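Local coordinates for FBP protein (Leishmania major, PDB 5OEZ) that probably hydrolyses fructose 1,6-bisphosphate to fructose 6-phosphate and phosphate in gluconeogenesis, as a magnesium-dependent, allosterically inhibited homotetramer, at residues C[281-286]-C[313-318]. Sequence-based numbering, arbitrary orientation.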
ATOM      1  N   LEU C 281     -17.777  30.209  10.345  1.00 49.71           N
ATOM      2  CA  LEU C 281     -19.120  29.706  10.047  1.00 44.70           C
ATOM      3  C   LEU C 281     -19.223  28.894   8.754  1.00 42.46           C
ATOM      4  O   LEU C 281     -19.657  27.751   8.779  1.00 47.12           O
ATOM      5  CB  LEU C 281     -20.100  30.877   9.970  1.00 45.79           C
ATOM      6  CG  LEU C 281     -21.564  30.552   9.708  1.00 50.36           C
ATOM      7  CD1 LEU C 281     -22.132  29.730  10.841  1.00 57.27           C
ATOM      8  CD2 LEU C 281     -22.347  31.828   9.545  1.00 55.61           C
ATOM      9  N   LEU C 282     -18.803  29.478   7.638  1.00 42.44           N
ATOM     10  CA  LEU C 282     -18.952  28.835   6.335  1.00 52.93           C
ATOM     11  C   LEU C 282     -18.094  27.595   6.133  1.00 52.33           C
ATOM     12  O   LEU C 282     -18.560  26.592   5.580  1.00 58.14           O
ATOM     13  CB  LEU C 282     -18.602  29.801   5.212  1.00 54.89           C
ATOM     14  CG  LEU C 282     -19.713  30.707   4.698  1.00 62.51           C
ATOM     15  CD1 LEU C 282     -19.211  31.506   3.505  1.00 69.01           C
ATOM     16  CD2 LEU C 282     -20.969  29.943   4.298  1.00 60.73           C
ATOM     17  N   TYR C 283     -16.842  27.684   6.561  1.00 46.69           N
ATOM     18  CA  TYR C 283     -15.856  26.672   6.250  1.00 48.53           C
ATOM     19  C   TYR C 283     -15.854  25.475   7.215  1.00 47.57           C
ATOM     20  O   TYR C 283     -15.466  24.384   6.812  1.00 57.02           O
ATOM     21  CB  TYR C 283     -14.469  27.303   6.214  1.00 50.65           C
ATOM     22  CG  TYR C 283     -14.356  28.483   5.282  1.00 52.05           C
ATOM     23  CD1 TYR C 283     -14.171  28.307   3.909  1.00 57.10           C
ATOM     24  CD2 TYR C 283     -14.403  29.769   5.767  1.00 53.16           C
ATOM     25  CE1 TYR C 283     -14.054  29.402   3.058  1.00 55.21           C
ATOM     26  CE2 TYR C 283     -14.288  30.860   4.925  1.00 61.77           C
ATOM     27  CZ  TYR C 283     -14.112  30.667   3.572  1.00 52.29           C
ATOM     28  OH  TYR C 283     -13.999  31.757   2.756  1.00 64.81           O
ATOM     29  N   GLU C 284     -16.269  25.691   8.471  1.00 49.95           N
ATOM     30  CA  GLU C 284     -16.144  24.706   9.558  1.00 44.86           C
ATOM     31  C   GLU C 284     -17.441  24.509  10.337  1.00 45.63           C
ATOM     32  O   GLU C 284     -17.956  23.397  10.393  1.00 49.46           O
ATOM     33  CB  GLU C 284     -15.041  25.116  10.551  1.00 45.93           C
ATOM     34  CG  GLU C 284     -13.659  25.284   9.926  1.00 59.54           C
ATOM     35  CD  GLU C 284     -12.657  26.017  10.816  1.00 71.19           C
ATOM     36  OE1 GLU C 284     -13.051  26.847  11.670  1.00 73.68           O
ATOM     37  OE2 GLU C 284     -11.443  25.773  10.648  1.00101.32           O
ATOM     38  N   ALA C 285     -17.948  25.563  10.975  1.00 40.40           N
ATOM     39  CA  ALA C 285     -19.066  25.401  11.913  1.00 44.24           C
ATOM     40  C   ALA C 285     -20.389  24.959  11.250  1.00 35.91           C
ATOM     41  O   ALA C 285     -21.035  24.039  11.733  1.00 40.59           O
ATOM     42  CB  ALA C 285     -19.266  26.673  12.726  1.00 42.94           C
ATOM     43  N   ALA C 286     -20.788  25.602  10.162  1.00 36.15           N
ATOM     44  CA  ALA C 286     -22.050  25.226   9.474  1.00 37.07           C
ATOM     45  C   ALA C 286     -22.035  23.812   8.850  1.00 32.20           C
ATOM     46  O   ALA C 286     -22.968  23.049   9.059  1.00 32.78           O
ATOM     47  CB  ALA C 286     -22.445  26.276   8.437  1.00 38.58           C
ATOM     48  N   ARG C 313     -20.712  37.821   6.173  1.00 72.66           N
ATOM     49  CA  ARG C 313     -19.281  37.936   5.890  1.00 64.12           C
ATOM     50  C   ARG C 313     -18.676  36.581   5.536  1.00 60.64           C
ATOM     51  O   ARG C 313     -18.978  35.604   6.168  1.00 57.19           O
ATOM     52  CB  ARG C 313     -18.583  38.522   7.107  1.00 63.80           C
ATOM     53  CG  ARG C 313     -18.443  40.018   7.061  1.00 61.83           C
ATOM     54  CD  ARG C 313     -17.874  40.416   8.392  1.00 62.31           C
ATOM     55  NE  ARG C 313     -18.780  40.015   9.449  1.00 57.22           N
ATOM     56  CZ  ARG C 313     -18.440  39.535  10.641  1.00 56.93           C
ATOM     57  NH1 ARG C 313     -17.166  39.375  11.023  1.00 66.62           N
ATOM     58  NH2 ARG C 313     -19.409  39.204  11.471  1.00 54.04           N
ATOM     59  N   LEU C 314     -17.836  36.528   4.514  1.00 58.59           N
ATOM     60  CA  LEU C 314     -17.209  35.286   4.101  1.00 59.34           C
ATOM     61  C   LEU C 314     -16.409  34.614   5.232  1.00 61.07           C
ATOM     62  O   LEU C 314     -16.462  33.384   5.383  1.00 58.02           O
ATOM     63  CB  LEU C 314     -16.362  35.573   2.871  1.00 64.41           C
ATOM     64  CG  LEU C 314     -15.464  34.543   2.231  1.00 72.57           C
ATOM     65  CD1 LEU C 314     -16.323  33.418   1.672  1.00 81.63           C
ATOM     66  CD2 LEU C 314     -14.560  35.164   1.162  1.00 77.42           C
ATOM     67  N   HIS C 315     -15.758  35.423   6.068  1.00 57.38           N
ATOM     68  CA  HIS C 315     -14.872  34.947   7.135  1.00 56.28           C
ATOM     69  C   HIS C 315     -15.432  35.168   8.532  1.00 56.96           C
ATOM     70  O   HIS C 315     -14.689  35.222   9.501  1.00 63.79           O
ATOM     71  CB  HIS C 315     -13.529  35.629   6.969  1.00 61.77           C
ATOM     72  CG  HIS C 315     -12.766  35.108   5.802  1.00 69.62           C
ATOM     73  ND1 HIS C 315     -12.468  33.771   5.627  1.00 72.91           N
ATOM     74  CD2 HIS C 315     -12.260  35.751   4.732  1.00 80.45           C
ATOM     75  CE1 HIS C 315     -11.800  33.621   4.496  1.00 84.51           C
ATOM     76  NE2 HIS C 315     -11.658  34.810   3.936  1.00 87.59           N
ATOM     77  N   GLN C 316     -16.753  35.217   8.648  1.00 59.82           N
ATOM     78  CA  GLN C 316     -17.390  35.449   9.941  1.00 60.85           C
ATOM     79  C   GLN C 316     -17.244  34.210  10.838  1.00 60.81           C
ATOM     80  O   GLN C 316     -17.047  33.089  10.363  1.00 49.41           O
ATOM     81  CB  GLN C 316     -18.840  35.926   9.755  1.00 67.28           C
ATOM     82  CG  GLN C 316     -19.964  34.976  10.103  1.00 66.74           C
ATOM     83  CD  GLN C 316     -21.324  35.536   9.685  1.00 63.42           C
ATOM     84  OE1 GLN C 316     -21.480  36.061   8.579  1.00 62.58           O
ATOM     85  NE2 GLN C 316     -22.306  35.441  10.566  1.00 60.38           N
ATOM     86  N   ARG C 317     -17.307  34.443  12.142  1.00 57.09           N
ATOM     87  CA  ARG C 317     -17.030  33.422  13.129  1.00 52.21           C
ATOM     88  C   ARG C 317     -18.121  33.280  14.156  1.00 51.37           C
ATOM     89  O   ARG C 317     -19.011  34.122  14.257  1.00 52.85           O
ATOM     90  CB  ARG C 317     -15.771  33.762  13.873  1.00 56.11           C
ATOM     91  CG  ARG C 317     -14.565  33.906  12.983  1.00 57.93           C
ATOM     92  CD  ARG C 317     -13.334  33.969  13.839  1.00 59.62           C
ATOM     93  NE  ARG C 317     -12.149  34.113  12.991  1.00 59.02           N
ATOM     94  CZ  ARG C 317     -11.033  33.385  13.006  1.00 67.52           C
ATOM     95  NH1 ARG C 317     -10.883  32.384  13.852  1.00 65.76           N
ATOM     96  NH2 ARG C 317     -10.028  33.684  12.170  1.00 75.01           N
ATOM     97  N   THR C 318     -18.047  32.175  14.894  1.00 46.68           N
ATOM     98  CA  THR C 318     -19.042  31.834  15.896  1.00 51.99           C
ATOM     99  C   THR C 318     -18.415  30.887  16.922  1.00 51.76           C
ATOM    100  O   THR C 318     -17.588  30.075  16.541  1.00 45.49           O
ATOM    101  CB  THR C 318     -20.301  31.166  15.240  1.00 47.96           C
ATOM    102  OG1 THR C 318     -21.219  30.731  16.250  1.00 50.63           O
ATOM    103  CG2 THR C 318     -19.938  29.969  14.362  1.00 43.19           C
TER
HETATM  104  O   HOH W   1     -16.931  31.999   7.685  1.00 49.50           O
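Tyr283, in the first turn of helix 281-294, reaches across to the type I turn 313-316 with its hydroxyl end against both Leu314 CD1 and His315 CE1. Its ring and the His315 imidazole are nearly parallel, planes 24° apart, but slid so far that they barely overlap; CE2 of Tyr283 lies 3.5 Å from ND1 of His315. Leu314 CG covers a face of that imidazole, and CD1 of Leu314 meets Leu282 CD1 at 3.9 Å, the two leucines crossing at about a right angle beside Phe116 of strand 113-121. With CG anti to the backbone N (chi1 -178°), Leu281 runs alongside Gln316, CD2 3.8 Å from NE2. Gln316 OE1 accepts from the N-H groups of Thr312 and Arg313, and NE2 donates to Ser310 O. Thr318 CG2 packs on Ala285 CB at 3.7 Å. Leu281 N bonds Gln316 O (3.0 Å, nearly straight at 169°), and Leu282 N donates to a water that in turn donates to the carbonyls of Leu314 and Gln316. Gln316 O thus takes two bonds, tying the turn to the start of the helix that carries Glu284, which binds manganese in another structure of the enzyme but has no metal here.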